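Aminotransferase AspB (Helicobacter pylori 26695, PDB 3EZS) probably acts as a pyridoxal 5'-phosphate-dependent aminotransferase of the class I/II family, transferring amino groups between amino acids and keto acids. Local coordinates at residues S228-S233 with A275-H281; F72-I78 with P204-E210; Y196-N202 with P307-Y311. All blocks are in the same frame, centred on the assembly; numbering follows the deposited sequence.

Interaction 1 of 3, residues S228-S233 with A275-H281; sequences SLSKRS and AWLDDRH. With PO4 (phosphate ion), chain C.
Arg232, Leu229 and Ser233 fasten the loop that, as in fold-type I pyridoxal phosphate enzymes, probably carries the cofactor lysine to the junction of helices 266-277 and 280-299. The loop follows strand 223-228 of the large sheet. Lys231 is probably the lysine that forms the Schiff base with the cofactor, as in related aminotransferases, and its NZ is bonded to Tyr55 OH of the second subunit. Ser230 OG bonds O3 of a phosphate ion (2.7 Å), which Arg239, Ser91 N and Arg92 N also hold. The position is consistent with the site of the cofactor phosphate.

Arg232 is extended as far as NE, then turned at the guanidinium, which ends at the helix junction. Arg232 NH1 gives a hydrogen bond to Ala275 O (3.0 Å), which it meets from 51° above the carbonyl plane. Arg232 NH2 bonds to Asp278 O at 3.0 Å and makes a salt bridge to Asp279 OD1. The guanidinium and that carboxylate are nearly perpendicular, 79° apart. Asp279 also pairs with Arg74, and Arg232 NE with Glu198, so all three guanidinium nitrogens are engaged. Trp276 CE3 lies over one guanidinium face.

Leu229 CD1 sits over the six-membered ring of Trp276 in a CH-pi contact, 3.4 Å from its centroid. Leu229 CD2 packs on Ala275 CB at 3.6 Å.

Ser233 OG and His281 NE2 share a hydrogen bond of 2.7 Å at the ring edge. On its other side the imidazole is held by Asp278, which also caps helix 280-299. His281 ND1 donates to the anti lone pair of Asp278 OD2 at 2.7 Å, and His281 N reaches the same oxygen.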
loop_
_atom_site.group_PDB
_atom_site.type_symbol
_atom_site.label_atom_id
_atom_site.label_comp_id
_atom_site.label_asym_id
_atom_site.label_seq_id
_atom_site.Cartn_x
_atom_site.Cartn_y
_atom_site.Cartn_z
ATOM N N SER A 228 13.897 -6.445 -1.480
ATOM C CA SER A 228 12.691 -6.989 -2.098
ATOM C C SER A 228 12.912 -8.441 -2.473
ATOM O O SER A 228 14.011 -8.821 -2.797
ATOM C CB SER A 228 12.362 -6.233 -3.373
ATOM O OG SER A 228 11.275 -6.843 -4.058
ATOM N N LEU A 229 11.838 -9.220 -2.482
ATOM C CA LEU A 229 11.875 -10.636 -2.851
ATOM C C LEU A 229 11.586 -10.888 -4.349
ATOM O O LEU A 229 11.804 -11.983 -4.865
ATOM C CB LEU A 229 10.776 -11.328 -2.056
ATOM C CG LEU A 229 10.809 -12.833 -1.869
ATOM C CD1 LEU A 229 12.122 -13.255 -1.204
ATOM C CD2 LEU A 229 9.599 -13.241 -1.025
ATOM N N SER A 230 11.074 -9.873 -5.023
ATOM C CA SER A 230 10.578 -9.998 -6.388
ATOM C C SER A 230 11.506 -10.642 -7.387
ATOM O O SER A 230 11.079 -11.523 -8.127
ATOM C CB SER A 230 10.147 -8.625 -6.910
ATOM O OG SER A 230 9.179 -8.071 -6.040
ATOM N N LYS A 231 12.758 -10.190 -7.423
ATOM C CA LYS A 231 13.739 -10.702 -8.408
ATOM C C LYS A 231 14.410 -11.963 -7.928
ATOM O O LYS A 231 14.567 -12.931 -8.683
ATOM C CB LYS A 231 14.752 -9.612 -8.768
ATOM C CG LYS A 231 14.102 -8.534 -9.642
ATOM C CD LYS A 231 14.796 -7.212 -9.502
ATOM C CE LYS A 231 14.129 -6.148 -10.374
ATOM N NZ LYS A 231 12.649 -6.092 -10.249
ATOM N N ARG A 232 14.758 -11.955 -6.652
ATOM C CA ARG A 232 15.388 -13.087 -5.994
ATOM C C ARG A 232 14.633 -14.397 -6.174
ATOM O O ARG A 232 15.257 -15.438 -6.425
ATOM C CB ARG A 232 15.475 -12.785 -4.486
ATOM C CG ARG A 232 16.051 -13.874 -3.649
ATOM C CD ARG A 232 16.062 -13.512 -2.172
ATOM N NE ARG A 232 16.795 -14.533 -1.425
ATOM C CZ ARG A 232 16.261 -15.607 -0.831
ATOM N NH1 ARG A 232 14.952 -15.835 -0.810
ATOM N NH2 ARG A 232 17.067 -16.457 -0.227
ATOM N N SER A 233 13.304 -14.357 -6.028
ATOM C CA SER A 233 12.505 -15.587 -6.033
ATOM C C SER A 233 11.491 -15.713 -7.154
ATOM O O SER A 233 10.643 -16.589 -7.104
ATOM C CB SER A 233 11.781 -15.696 -4.690
ATOM O OG SER A 233 12.682 -15.524 -3.597
ATOM N N ALA A 275 9.636 -18.452 1.088
ATOM C CA ALA A 275 10.630 -17.933 0.132
ATOM C C ALA A 275 11.871 -17.395 0.831
ATOM O O ALA A 275 12.994 -17.743 0.459
ATOM C CB ALA A 275 10.010 -16.834 -0.792
ATOM N N TRP A 276 11.679 -16.578 1.868
ATOM C CA TRP A 276 12.826 -15.984 2.571
ATOM C C TRP A 276 13.662 -16.994 3.346
ATOM O O TRP A 276 14.830 -16.747 3.570
ATOM C CB TRP A 276 12.405 -14.851 3.516
ATOM C CG TRP A 276 11.970 -13.545 2.857
ATOM C CD1 TRP A 276 10.712 -13.029 2.822
ATOM C CD2 TRP A 276 12.810 -12.593 2.167
ATOM N NE1 TRP A 276 10.712 -11.820 2.159
ATOM C CE2 TRP A 276 11.981 -11.536 1.738
ATOM C CE3 TRP A 276 14.175 -12.547 1.851
ATOM C CZ2 TRP A 276 12.475 -10.421 1.037
ATOM C CZ3 TRP A 276 14.664 -11.436 1.128
ATOM C CH2 TRP A 276 13.812 -10.385 0.759
ATOM N N LEU A 277 13.051 -18.090 3.791
ATOM C CA LEU A 277 13.746 -19.134 4.529
ATOM C C LEU A 277 14.674 -20.008 3.658
ATOM O O LEU A 277 15.587 -20.645 4.177
ATOM C CB LEU A 277 12.732 -20.063 5.205
ATOM C CG LEU A 277 11.901 -19.620 6.406
ATOM C CD1 LEU A 277 10.637 -20.498 6.601
ATOM C CD2 LEU A 277 12.757 -19.602 7.687
ATOM N N ASP A 278 14.425 -20.043 2.348
ATOM C CA ASP A 278 15.168 -20.914 1.436
ATOM C C ASP A 278 16.119 -20.166 0.511
ATOM O O ASP A 278 15.761 -19.099 -0.039
ATOM C CB ASP A 278 14.180 -21.673 0.563
ATOM C CG ASP A 278 14.864 -22.567 -0.434
ATOM O OD1 ASP A 278 15.513 -23.535 -0.005
ATOM O OD2 ASP A 278 14.750 -22.306 -1.643
ATOM N N ASP A 279 17.317 -20.733 0.336
ATOM C CA ASP A 279 18.346 -20.168 -0.547
ATOM C C ASP A 279 18.524 -20.923 -1.868
ATOM O O ASP A 279 19.047 -20.373 -2.825
ATOM C CB ASP A 279 19.697 -20.131 0.179
ATOM C CG ASP A 279 19.727 -19.120 1.329
ATOM O OD1 ASP A 279 18.926 -18.171 1.337
ATOM O OD2 ASP A 279 20.557 -19.282 2.226
ATOM N N ARG A 280 18.057 -22.155 -1.923
ATOM C CA ARG A 280 18.226 -23.006 -3.085
ATOM C C ARG A 280 17.603 -22.452 -4.318
ATOM O O ARG A 280 18.277 -22.340 -5.340
ATOM C CB ARG A 280 17.623 -24.376 -2.830
ATOM C CG ARG A 280 18.372 -25.155 -1.811
ATOM C CD ARG A 280 17.604 -26.388 -1.396
ATOM N NE ARG A 280 18.386 -27.105 -0.403
ATOM C CZ ARG A 280 17.942 -28.093 0.364
ATOM N NH1 ARG A 280 16.681 -28.520 0.291
ATOM N NH2 ARG A 280 18.774 -28.640 1.233
ATOM N N HIS A 281 16.324 -22.106 -4.232
ATOM C CA HIS A 281 15.633 -21.564 -5.394
ATOM C C HIS A 281 16.261 -20.232 -5.863
ATOM O O HIS A 281 16.325 -19.980 -7.052
ATOM C CB HIS A 281 14.132 -21.399 -5.121
ATOM C CG HIS A 281 13.796 -20.181 -4.323
ATOM N ND1 HIS A 281 14.033 -20.088 -2.972
ATOM C CD2 HIS A 281 13.266 -18.994 -4.695
ATOM C CE1 HIS A 281 13.659 -18.896 -2.541
ATOM N NE2 HIS A 281 13.177 -18.216 -3.564
HETATM P P PO4 C . 9.400 -4.360 -5.923
HETATM O O1 PO4 C . 10.006 -4.855 -4.639
HETATM O O2 PO4 C . 8.310 -3.380 -5.648
HETATM O O3 PO4 C . 8.800 -5.504 -6.659
HETATM O O4 PO4 C . 10.465 -3.648 -6.702
#

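Interaction 2 of 3, residues F72-I78 with P204-E210; sequences FKRRFKI and PPPSLLE
Arg75 leaves its helix with CG anti to the backbone N and then bends at chi2 (60°), which carries its guanidinium out to Pro204 and Pro205. Phe76 has CG beside its backbone N (chi1 -55°), and its ring stands against Ser207.

The Arg75 guanidinium is sandwiched. Pro204 CB lies over one face, and Phe76 CE1 over the opposite one. Arg75 NH2 gives a hydrogen bond to Pro205 O (3.0 Å), in the carbonyl plane and on a lone pair. NH2 also bonds to Ser197 O, and NE makes a salt bridge to Glu198. NH1 does not touch Glu210 directly: a water accepts from NH1 and donates to Glu210 OE2 (2.7 Å).

The contact joins the C-terminal end of helix 62-76 to the start of helix 208-214, which opens with a capping box. Ser207 OG, also bonded to Glu194, accepts from Leu209 N. Glu210 OE2 accepts from Ser207 N (2.9 Å), which comes from above the carboxylate plane. The Phe76 ring rests on this box. Ser207 CB makes a CH-pi contact with one face, 3.8 Å from the centroid, while Arg75 CG covers the other. Glu210 OE2 lies at the ring edge, 3.3 Å from Phe76 CD1.

Phe72 CZ touches Leu209 CD1 (3.9 Å), and Ser207 OG lies at the edge of the ring. Beyond the helix end, Ile78 CD1 packs against Leu209 CB (3.9 Å) and near Leu209 O.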
loop_
_atom_site.group_PDB
_atom_site.type_symbol
_atom_site.label_atom_id
_atom_site.label_comp_id
_atom_site.label_asym_id
_atom_site.label_seq_id
_atom_site.Cartn_x
_atom_site.Cartn_y
_atom_site.Cartn_z
ATOM N N PHE A 72 18.932 -12.018 6.236
ATOM C CA PHE A 72 19.978 -10.993 6.341
ATOM C C PHE A 72 21.235 -11.544 7.033
ATOM O O PHE A 72 22.361 -11.230 6.628
ATOM C CB PHE A 72 19.465 -9.730 7.030
ATOM C CG PHE A 72 20.187 -8.491 6.614
ATOM C CD1 PHE A 72 19.759 -7.776 5.511
ATOM C CD2 PHE A 72 21.309 -8.065 7.284
ATOM C CE1 PHE A 72 20.421 -6.652 5.108
ATOM C CE2 PHE A 72 21.974 -6.941 6.877
ATOM C CZ PHE A 72 21.536 -6.235 5.790
ATOM N N LYS A 73 21.030 -12.386 8.045
ATOM C CA LYS A 73 22.125 -13.042 8.745
ATOM C C LYS A 73 22.899 -13.987 7.837
ATOM O O LYS A 73 24.103 -13.868 7.729
ATOM C CB LYS A 73 21.606 -13.802 9.977
ATOM C CG LYS A 73 22.702 -14.446 10.835
ATOM C CD LYS A 73 22.131 -15.157 12.074
ATOM N N ARG A 74 22.218 -14.918 7.182
ATOM C CA ARG A 74 22.883 -15.839 6.276
ATOM C C ARG A 74 23.593 -15.129 5.142
ATOM O O ARG A 74 24.712 -15.489 4.779
ATOM C CB ARG A 74 21.887 -16.796 5.640
ATOM C CG ARG A 74 21.192 -17.779 6.592
ATOM C CD ARG A 74 20.505 -18.873 5.761
ATOM N NE ARG A 74 19.610 -18.316 4.749
ATOM C CZ ARG A 74 18.337 -17.970 4.955
ATOM N NH1 ARG A 74 17.759 -18.078 6.150
ATOM N NH2 ARG A 74 17.627 -17.494 3.948
ATOM N N ARG A 75 22.946 -14.101 4.599
ATOM C CA ARG A 75 23.459 -13.416 3.422
ATOM C C ARG A 75 24.543 -12.388 3.694
ATOM O O ARG A 75 25.504 -12.320 2.937
ATOM C CB ARG A 75 22.307 -12.765 2.641
ATOM C CG ARG A 75 22.728 -11.904 1.451
ATOM C CD ARG A 75 23.512 -12.660 0.365
ATOM N NE ARG A 75 23.789 -11.720 -0.717
ATOM C CZ ARG A 75 24.825 -10.884 -0.778
ATOM N NH1 ARG A 75 25.767 -10.867 0.145
ATOM N NH2 ARG A 75 24.920 -10.050 -1.796
ATOM N N PHE A 76 24.382 -11.588 4.741
ATOM C CA PHE A 76 25.341 -10.519 5.043
ATOM C C PHE A 76 26.140 -10.699 6.325
ATOM O O PHE A 76 26.938 -9.824 6.667
ATOM C CB PHE A 76 24.625 -9.149 5.038
ATOM C CG PHE A 76 23.896 -8.865 3.755
ATOM C CD1 PHE A 76 24.602 -8.500 2.614
ATOM C CD2 PHE A 76 22.503 -8.971 3.680
ATOM C CE1 PHE A 76 23.950 -8.247 1.428
ATOM C CE2 PHE A 76 21.830 -8.721 2.494
ATOM C CZ PHE A 76 22.554 -8.359 1.363
ATOM N N LYS A 77 25.924 -11.812 7.026
ATOM C CA LYS A 77 26.620 -12.122 8.296
ATOM C C LYS A 77 26.377 -11.086 9.393
ATOM O O LYS A 77 27.233 -10.854 10.247
ATOM C CB LYS A 77 28.128 -12.299 8.062
ATOM C CG LYS A 77 28.504 -13.161 6.848
ATOM C CD LYS A 77 27.810 -14.507 6.863
ATOM N N ILE A 78 25.216 -10.448 9.352
ATOM C CA ILE A 78 24.834 -9.445 10.333
ATOM C C ILE A 78 23.568 -9.954 11.009
ATOM O O ILE A 78 22.656 -10.432 10.338
ATOM C CB ILE A 78 24.557 -8.087 9.671
ATOM C CG1 ILE A 78 25.867 -7.434 9.240
ATOM C CG2 ILE A 78 23.846 -7.146 10.618
ATOM C CD1 ILE A 78 25.661 -6.204 8.379
ATOM N N PRO A 204 29.442 -11.966 -4.206
ATOM C CA PRO A 204 28.236 -11.236 -3.845
ATOM C C PRO A 204 28.523 -9.776 -3.500
ATOM O O PRO A 204 29.543 -9.492 -2.908
ATOM C CB PRO A 204 27.709 -11.984 -2.609
ATOM C CG PRO A 204 28.517 -13.237 -2.508
ATOM C CD PRO A 204 29.799 -12.984 -3.201
ATOM N N PRO A 205 27.642 -8.849 -3.894
ATOM C CA PRO A 205 27.883 -7.444 -3.551
ATOM C C PRO A 205 27.679 -7.154 -2.052
ATOM O O PRO A 205 26.883 -7.811 -1.385
ATOM C CB PRO A 205 26.828 -6.707 -4.367
ATOM C CG PRO A 205 25.701 -7.691 -4.459
ATOM C CD PRO A 205 26.394 -9.012 -4.667
ATOM N N PRO A 206 28.398 -6.166 -1.512
ATOM C CA PRO A 206 28.216 -5.894 -0.099
ATOM C C PRO A 206 27.002 -5.022 0.220
ATOM O O PRO A 206 26.593 -4.177 -0.597
ATOM C CB PRO A 206 29.491 -5.160 0.266
ATOM C CG PRO A 206 29.928 -4.484 -1.000
ATOM C CD PRO A 206 29.397 -5.286 -2.138
ATOM N N SER A 207 26.401 -5.250 1.388
ATOM C CA SER A 207 25.328 -4.371 1.867
ATOM C C SER A 207 25.957 -3.147 2.520
ATOM O O SER A 207 27.041 -3.216 3.070
ATOM C CB SER A 207 24.458 -5.055 2.906
ATOM O OG SER A 207 23.525 -4.149 3.465
ATOM N N LEU A 208 25.253 -2.030 2.459
ATOM C CA LEU A 208 25.668 -0.798 3.126
ATOM C C LEU A 208 25.734 -0.984 4.663
ATOM O O LEU A 208 26.463 -0.254 5.354
ATOM C CB LEU A 208 24.695 0.346 2.727
ATOM C CG LEU A 208 24.836 1.751 3.322
ATOM C CD1 LEU A 208 26.240 2.357 3.067
ATOM C CD2 LEU A 208 23.729 2.685 2.787
ATOM N N LEU A 209 24.964 -1.931 5.212
ATOM C CA LEU A 209 25.028 -2.196 6.668
ATOM C C LEU A 209 26.339 -2.893 7.055
ATOM O O LEU A 209 26.795 -2.791 8.221
ATOM C CB LEU A 209 23.801 -2.959 7.194
ATOM C CG LEU A 209 22.409 -2.327 7.009
ATOM C CD1 LEU A 209 21.371 -3.018 7.912
ATOM C CD2 LEU A 209 22.420 -0.828 7.297
ATOM N N GLU A 210 26.966 -3.578 6.103
ATOM C CA GLU A 210 28.297 -4.168 6.362
ATOM C C GLU A 210 29.343 -3.049 6.516
ATOM O O GLU A 210 30.278 -3.157 7.308
ATOM C CB GLU A 210 28.736 -5.087 5.229
ATOM C CG GLU A 210 27.853 -6.292 4.987
ATOM C CD GLU A 210 28.413 -7.176 3.856
ATOM O OE1 GLU A 210 29.543 -7.646 4.004
ATOM O OE2 GLU A 210 27.727 -7.414 2.836
HETATM O O HOH W 1 28.372 -9.565 1.338
#

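Interaction 3 of 3, residues Y196-N202 with P307-Y311; sequences YSEIYEN and PYSFY. With EDO (1,2-ethanediol), chain F.
Tyr196 points a ring edge at the face of Phe310, with CE1 above the rim of that ring near CZ (4.2 Å). The two rings form a T-shaped pair, their planes 87° apart. Tyr311 in turn brings its edge to the face of Tyr196, offset, with planes 64° apart and centroids 5.5 Å apart. The two phenol oxygens, Tyr196 OH and Tyr311 OH, share a short hydrogen bond of 2.5 Å. Ile199 adds CG2 to this aromatic cluster, against Phe310 CD2 (3.9 Å).

Next to it the two loops form a single antiparallel beta bridge at the non-hydrogen-bonded pair Tyr200 and Tyr308. The flanking bonds are Ser309 N to Ile199 O (2.9 Å) and Glu201 N to Pro307 O (3.0 Å). Tyr200 CB touches Tyr308 CD1 (3.8 Å). A water links Asn202 N to Pro307 O. Ser309 OG accepts from Tyr311 N in an ST turn at the start of strand 311-315.

Glu201, extended beyond CG, lays OE1 against Pro307 CB (3.4 Å). Its carboxylate forms salt bridges with Lys294 and Arg297 of helix 280-299.

An ethanediol, also bonded to Asp193, makes a weak hydrogen bond to Tyr196 OH. In aspartate aminotransferases the matching aspartate bonds the pyridine nitrogen of the cofactor and the tyrosine its 3'-oxygen; Asp193 and Tyr196 probably do the same. The ring contacts and the paired hydroxyls probably fix the tilt of Tyr196 and hold its oxygen at the pocket.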
loop_
_atom_site.group_PDB
_atom_site.type_symbol
_atom_site.label_atom_id
_atom_site.label_comp_id
_atom_site.label_asym_id
_atom_site.label_seq_id
_atom_site.Cartn_x
_atom_site.Cartn_y
_atom_site.Cartn_z
ATOM N N TYR A 196 18.934 -5.423 -5.986
ATOM C CA TYR A 196 19.713 -6.302 -6.874
ATOM C C TYR A 196 20.828 -7.044 -6.141
ATOM O O TYR A 196 21.679 -7.659 -6.772
ATOM C CB TYR A 196 20.276 -5.500 -8.069
ATOM C CG TYR A 196 19.162 -5.007 -8.963
ATOM C CD1 TYR A 196 18.615 -5.828 -9.933
ATOM C CD2 TYR A 196 18.619 -3.747 -8.795
ATOM C CE1 TYR A 196 17.573 -5.398 -10.733
ATOM C CE2 TYR A 196 17.570 -3.307 -9.582
ATOM C CZ TYR A 196 17.046 -4.141 -10.552
ATOM O OH TYR A 196 16.010 -3.712 -11.351
ATOM N N SER A 197 20.795 -7.057 -4.812
ATOM C CA SER A 197 21.885 -7.670 -4.060
ATOM C C SER A 197 21.989 -9.187 -4.236
ATOM O O SER A 197 23.029 -9.754 -3.953
ATOM C CB SER A 197 21.803 -7.268 -2.580
ATOM O OG SER A 197 20.560 -7.652 -2.030
ATOM N N GLU A 198 20.930 -9.837 -4.721
ATOM C CA GLU A 198 20.953 -11.275 -4.964
ATOM C C GLU A 198 21.126 -11.616 -6.443
ATOM O O GLU A 198 21.085 -12.789 -6.809
ATOM C CB GLU A 198 19.666 -11.922 -4.429
ATOM C CG GLU A 198 19.580 -12.025 -2.913
ATOM C CD GLU A 198 20.368 -13.205 -2.387
ATOM O OE1 GLU A 198 21.606 -13.159 -2.444
ATOM O OE2 GLU A 198 19.743 -14.194 -1.932
ATOM N N ILE A 199 21.312 -10.595 -7.283
ATOM C CA ILE A 199 21.494 -10.772 -8.714
ATOM C C ILE A 199 22.948 -10.436 -8.963
ATOM O O ILE A 199 23.314 -9.282 -9.070
ATOM C CB ILE A 199 20.542 -9.860 -9.557
ATOM C CG1 ILE A 199 19.087 -9.950 -9.052
ATOM C CG2 ILE A 199 20.632 -10.216 -11.050
ATOM C CD1 ILE A 199 18.567 -11.401 -8.905
ATOM N N TYR A 200 23.791 -11.455 -9.011
ATOM C CA TYR A 200 25.212 -11.254 -9.193
ATOM C C TYR A 200 25.821 -12.506 -9.814
ATOM O O TYR A 200 25.267 -13.603 -9.723
ATOM C CB TYR A 200 25.896 -10.876 -7.870
ATOM C CG TYR A 200 25.805 -11.932 -6.797
ATOM C CD1 TYR A 200 26.771 -12.917 -6.671
ATOM C CD2 TYR A 200 24.743 -11.943 -5.907
ATOM C CE1 TYR A 200 26.675 -13.893 -5.668
ATOM C CE2 TYR A 200 24.634 -12.907 -4.914
ATOM C CZ TYR A 200 25.594 -13.868 -4.800
ATOM O OH TYR A 200 25.458 -14.802 -3.817
ATOM N N GLU A 201 26.983 -12.324 -10.425
ATOM C CA GLU A 201 27.615 -13.360 -11.220
ATOM C C GLU A 201 28.666 -14.168 -10.493
ATOM O O GLU A 201 28.692 -15.384 -10.611
ATOM C CB GLU A 201 28.246 -12.683 -12.442
ATOM C CG GLU A 201 28.895 -13.601 -13.445
ATOM C CD GLU A 201 29.696 -12.833 -14.469
ATOM O OE1 GLU A 201 29.350 -11.669 -14.755
ATOM O OE2 GLU A 201 30.669 -13.400 -14.989
ATOM N N ASN A 202 29.565 -13.486 -9.788
ATOM C CA ASN A 202 30.663 -14.153 -9.090
ATOM C C ASN A 202 30.582 -13.875 -7.581
ATOM O O ASN A 202 29.919 -14.592 -6.832
ATOM C CB ASN A 202 32.030 -13.673 -9.658
ATOM C CG ASN A 202 32.161 -13.860 -11.162
ATOM O OD1 ASN A 202 31.714 -14.857 -11.721
ATOM N ND2 ASN A 202 32.810 -12.897 -11.823
ATOM N N PRO A 307 29.696 -7.432 -13.109
ATOM C CA PRO A 307 29.113 -8.736 -12.736
ATOM C C PRO A 307 27.995 -8.694 -11.664
ATOM O O PRO A 307 27.962 -9.537 -10.760
ATOM C CB PRO A 307 30.338 -9.527 -12.255
ATOM C CG PRO A 307 31.235 -8.482 -11.651
ATOM C CD PRO A 307 30.992 -7.197 -12.441
ATOM N N TYR A 308 27.069 -7.744 -11.804
ATOM C CA TYR A 308 25.983 -7.530 -10.861
ATOM C C TYR A 308 24.788 -7.017 -11.678
ATOM O O TYR A 308 24.965 -6.398 -12.746
ATOM C CB TYR A 308 26.359 -6.489 -9.765
ATOM C CG TYR A 308 27.670 -6.741 -9.064
ATOM C CD1 TYR A 308 27.728 -7.521 -7.911
ATOM C CD2 TYR A 308 28.864 -6.192 -9.548
ATOM C CE1 TYR A 308 28.948 -7.780 -7.268
ATOM C CE2 TYR A 308 30.102 -6.422 -8.893
ATOM C CZ TYR A 308 30.128 -7.220 -7.758
ATOM O OH TYR A 308 31.320 -7.473 -7.109
ATOM N N SER A 309 23.590 -7.243 -11.133
ATOM C CA SER A 309 22.302 -6.898 -11.751
ATOM C C SER A 309 22.136 -7.832 -12.950
ATOM O O SER A 309 22.970 -8.688 -13.166
ATOM C CB SER A 309 22.206 -5.414 -12.177
ATOM O OG SER A 309 22.666 -5.181 -13.519
ATOM N N PHE A 310 21.046 -7.687 -13.691
ATOM C CA PHE A 310 20.861 -8.442 -14.921
ATOM C C PHE A 310 20.779 -7.514 -16.158
ATOM O O PHE A 310 20.223 -7.891 -17.207
ATOM C CB PHE A 310 19.678 -9.425 -14.823
ATOM C CG PHE A 310 18.358 -8.829 -14.368
ATOM C CD1 PHE A 310 17.790 -7.735 -14.990
ATOM C CD2 PHE A 310 17.620 -9.471 -13.380
ATOM C CE1 PHE A 310 16.558 -7.245 -14.591
ATOM C CE2 PHE A 310 16.383 -8.984 -12.985
ATOM C CZ PHE A 310 15.859 -7.871 -13.595
ATOM N N TYR A 311 21.362 -6.315 -16.044
ATOM C CA TYR A 311 21.366 -5.347 -17.136
ATOM C C TYR A 311 22.687 -5.272 -17.901
ATOM O O TYR A 311 23.742 -5.689 -17.400
ATOM C CB TYR A 311 21.037 -3.934 -16.635
ATOM C CG TYR A 311 19.720 -3.842 -15.912
ATOM C CD1 TYR A 311 18.522 -4.003 -16.595
ATOM C CD2 TYR A 311 19.672 -3.622 -14.541
ATOM C CE1 TYR A 311 17.306 -3.949 -15.923
ATOM C CE2 TYR A 311 18.462 -3.563 -13.867
ATOM C CZ TYR A 311 17.285 -3.745 -14.565
ATOM O OH TYR A 311 16.075 -3.695 -13.898
HETATM C C1 EDO F . 14.869 -1.000 -9.820
HETATM O O1 EDO F . 14.088 -2.043 -9.210
HETATM C C2 EDO F . 15.447 -0.095 -8.718
HETATM O O2 EDO F . 16.746 -0.452 -8.251
HETATM O O HOH W 2 29.650 -10.691 -8.915
#

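In the fold
All three contacts are largely buried. Interaction 1 has no exposed touching residue; interactions 2 and 3 have one each, Pro204 and Asn202. Interaction 1 ties the probable cofactor loop to a helix junction, mostly through Arg232 and the Trp276 ring. Interaction 2 joins a helix end to a helix start with one direct hydrogen bond, a water and aromatic packing. Interaction 3 pairs two irregular loops by backbone bonds and an aromatic cluster. Segments 196-202 and 204-210 belong to one connection, from strand 189-193 to helix 208-214, and Glu198 on it pairs with both other contacts. Helix 280-299 serves interactions 1 and 3. These two probably lie beside the cofactor pocket; residues of helix 62-76 touch both.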